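Local coordinates for kirola (Actinidia deliciosa, PDB 4IGV), which is a kiwifruit allergen of the ripening-related, PR-10-like proteins, whose Bet v 1-type fold suggests that it may bind small hydrophobic ligands, at residues Y120-K124 / E125-E129. Sequence-based numbering, arbitrary orientation.
Sequences YEKLK and EDVEE
The carboxylate of Glu129 is shared between Tyr120 and Lys122, a compact example of how alternate residues at the end of a strand can hold the chain that folds back over them. The Tyr120 hydroxyl donates a hydrogen bond to Glu129: OH lies 2.6 Å from OE1 and takes the anti lone pair, with ring and carboxylate planes 30° apart and the oxygen at the ring edge. The other oxygen forms a salt bridge with Lys122, whose NZ comes to 2.7 Å from Glu129 OE2 on the syn side, somewhat out of the carboxylate plane. Both side chains run across that of Glu129 at roughly right angles, and a bend at chi2 (-24°) of Glu129 turns its carboxylate back toward them. The aliphatic part of Lys122, extended beyond CG, lies alongside Val127, the two side chains pointing opposite ways, with Lys122 CB 3.9 Å from Val127 CB. Lys122 NZ also donates to Val127 O at 3.0 Å, nearly in line with the carbonyl (163°). It thus grips two points of the returning chain, with Glu125 O a weak third partner. The reversal itself is a type I beta turn, Lys124 to Val127, closed by Val127 N to Lys124 O at 3.2 Å. The loop leads from strand 112-122, flanked by strands 4-12 and 96-107, to helix 131-145; Tyr96 meets the Tyr120 ring and its hydroxyl is hydrogen-bonded to Glu128 O, while Glu125 OE2 is hydrogen-bonded by Asp2 N.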
loop_
_atom_site.group_PDB
_atom_site.type_symbol
_atom_site.label_atom_id
_atom_site.label_comp_id
_atom_site.label_asym_id
_atom_site.label_seq_id
_atom_site.Cartn_x
_atom_site.Cartn_y
_atom_site.Cartn_z
ATOM N N TYR A 120 -9.258 -6.453 -7.274
ATOM C CA TYR A 120 -8.481 -7.597 -7.723
ATOM C C TYR A 120 -9.339 -8.550 -8.527
ATOM O O TYR A 120 -10.584 -8.530 -8.483
ATOM C CB TYR A 120 -7.883 -8.363 -6.512
ATOM C CG TYR A 120 -8.873 -8.765 -5.442
ATOM C CD1 TYR A 120 -9.562 -9.977 -5.535
ATOM C CD2 TYR A 120 -9.180 -7.924 -4.392
ATOM C CE1 TYR A 120 -10.490 -10.317 -4.609
ATOM C CE2 TYR A 120 -10.098 -8.265 -3.464
ATOM C CZ TYR A 120 -10.743 -9.456 -3.572
ATOM O OH TYR A 120 -11.703 -9.898 -2.662
ATOM N N GLU A 121 -8.649 -9.394 -9.280
ATOM C CA GLU A 121 -9.293 -10.506 -9.969
ATOM C C GLU A 121 -8.504 -11.759 -9.664
ATOM O O GLU A 121 -7.295 -11.796 -9.932
ATOM C CB GLU A 121 -9.393 -10.270 -11.473
ATOM C CG GLU A 121 -10.092 -11.461 -12.160
ATOM C CD GLU A 121 -10.232 -11.392 -13.652
ATOM O OE1 GLU A 121 -10.102 -10.307 -14.245
ATOM O OE2 GLU A 121 -10.467 -12.471 -14.228
ATOM N N LYS A 122 -9.192 -12.772 -9.110
ATOM C CA LYS A 122 -8.568 -14.037 -8.735
ATOM C C LYS A 122 -8.279 -14.876 -9.959
ATOM O O LYS A 122 -9.023 -14.793 -10.931
ATOM C CB LYS A 122 -9.484 -14.854 -7.846
ATOM C CG LYS A 122 -9.962 -14.182 -6.575
ATOM C CD LYS A 122 -11.021 -15.076 -5.941
ATOM C CE LYS A 122 -11.597 -14.518 -4.700
ATOM N NZ LYS A 122 -12.568 -15.523 -4.186
ATOM N N LEU A 123 -7.240 -15.706 -9.895
ATOM C CA LEU A 123 -6.993 -16.650 -11.011
ATOM C C LEU A 123 -7.991 -17.817 -11.029
ATOM O O LEU A 123 -8.266 -18.357 -12.109
ATOM C CB LEU A 123 -5.554 -17.181 -10.977
ATOM C CG LEU A 123 -4.457 -16.187 -11.346
ATOM C CD1 LEU A 123 -3.070 -16.760 -10.970
ATOM C CD2 LEU A 123 -4.537 -15.811 -12.823
ATOM N N LYS A 124 -8.483 -18.196 -9.844
ATOM C CA LYS A 124 -9.404 -19.333 -9.636
ATOM C C LYS A 124 -10.434 -18.982 -8.559
ATOM O O LYS A 124 -10.139 -18.169 -7.678
ATOM C CB LYS A 124 -8.625 -20.582 -9.198
ATOM C CG LYS A 124 -7.481 -20.954 -10.130
ATOM C CD LYS A 124 -7.042 -22.401 -9.918
ATOM C CE LYS A 124 -6.534 -23.029 -11.217
ATOM N NZ LYS A 124 -6.513 -24.510 -11.137
ATOM N N GLU A 125 -11.615 -19.605 -8.604
ATOM C CA GLU A 125 -12.700 -19.268 -7.665
ATOM C C GLU A 125 -12.315 -19.553 -6.212
ATOM O O GLU A 125 -12.716 -18.811 -5.290
ATOM C CB GLU A 125 -14.032 -19.959 -8.041
ATOM C CG GLU A 125 -15.255 -19.002 -7.895
ATOM C CD GLU A 125 -15.705 -18.342 -9.219
ATOM O OE1 GLU A 125 -15.837 -19.052 -10.243
ATOM O OE2 GLU A 125 -15.968 -17.118 -9.222
ATOM N N ASP A 126 -11.472 -20.557 -6.000
ATOM C CA ASP A 126 -11.104 -20.944 -4.636
ATOM C C ASP A 126 -9.954 -20.121 -4.021
ATOM O O ASP A 126 -9.575 -20.347 -2.871
ATOM C CB ASP A 126 -10.817 -22.439 -4.551
ATOM C CG ASP A 126 -9.566 -22.847 -5.297
ATOM O OD1 ASP A 126 -8.976 -22.016 -6.008
ATOM O OD2 ASP A 126 -9.210 -24.048 -5.173
ATOM N N VAL A 127 -9.402 -19.179 -4.779
ATOM C CA VAL A 127 -8.390 -18.285 -4.243
ATOM C C VAL A 127 -9.038 -17.466 -3.134
ATOM O O VAL A 127 -10.177 -17.043 -3.253
ATOM C CB VAL A 127 -7.791 -17.363 -5.327
ATOM C CG1 VAL A 127 -7.030 -16.160 -4.691
ATOM C CG2 VAL A 127 -6.884 -18.161 -6.260
ATOM N N GLU A 128 -8.318 -17.264 -2.047
ATOM C CA GLU A 128 -8.881 -16.566 -0.896
ATOM C C GLU A 128 -9.024 -15.076 -1.182
ATOM O O GLU A 128 -8.288 -14.529 -2.030
ATOM C CB GLU A 128 -7.981 -16.767 0.326
ATOM C CG GLU A 128 -7.841 -18.200 0.789
ATOM C CD GLU A 128 -7.089 -18.350 2.114
ATOM O OE1 GLU A 128 -6.663 -17.322 2.691
ATOM O OE2 GLU A 128 -6.931 -19.500 2.586
ATOM N N GLU A 129 -9.963 -14.409 -0.514
ATOM C CA GLU A 129 -9.956 -12.944 -0.488
ATOM C C GLU A 129 -8.672 -12.513 0.274
ATOM O O GLU A 129 -8.203 -13.212 1.179
ATOM C CB GLU A 129 -11.179 -12.319 0.188
ATOM C CG GLU A 129 -12.577 -12.674 -0.285
ATOM C CD GLU A 129 -12.683 -13.166 -1.704
ATOM O OE1 GLU A 129 -12.276 -12.431 -2.628
ATOM O OE2 GLU A 129 -13.248 -14.289 -1.892
#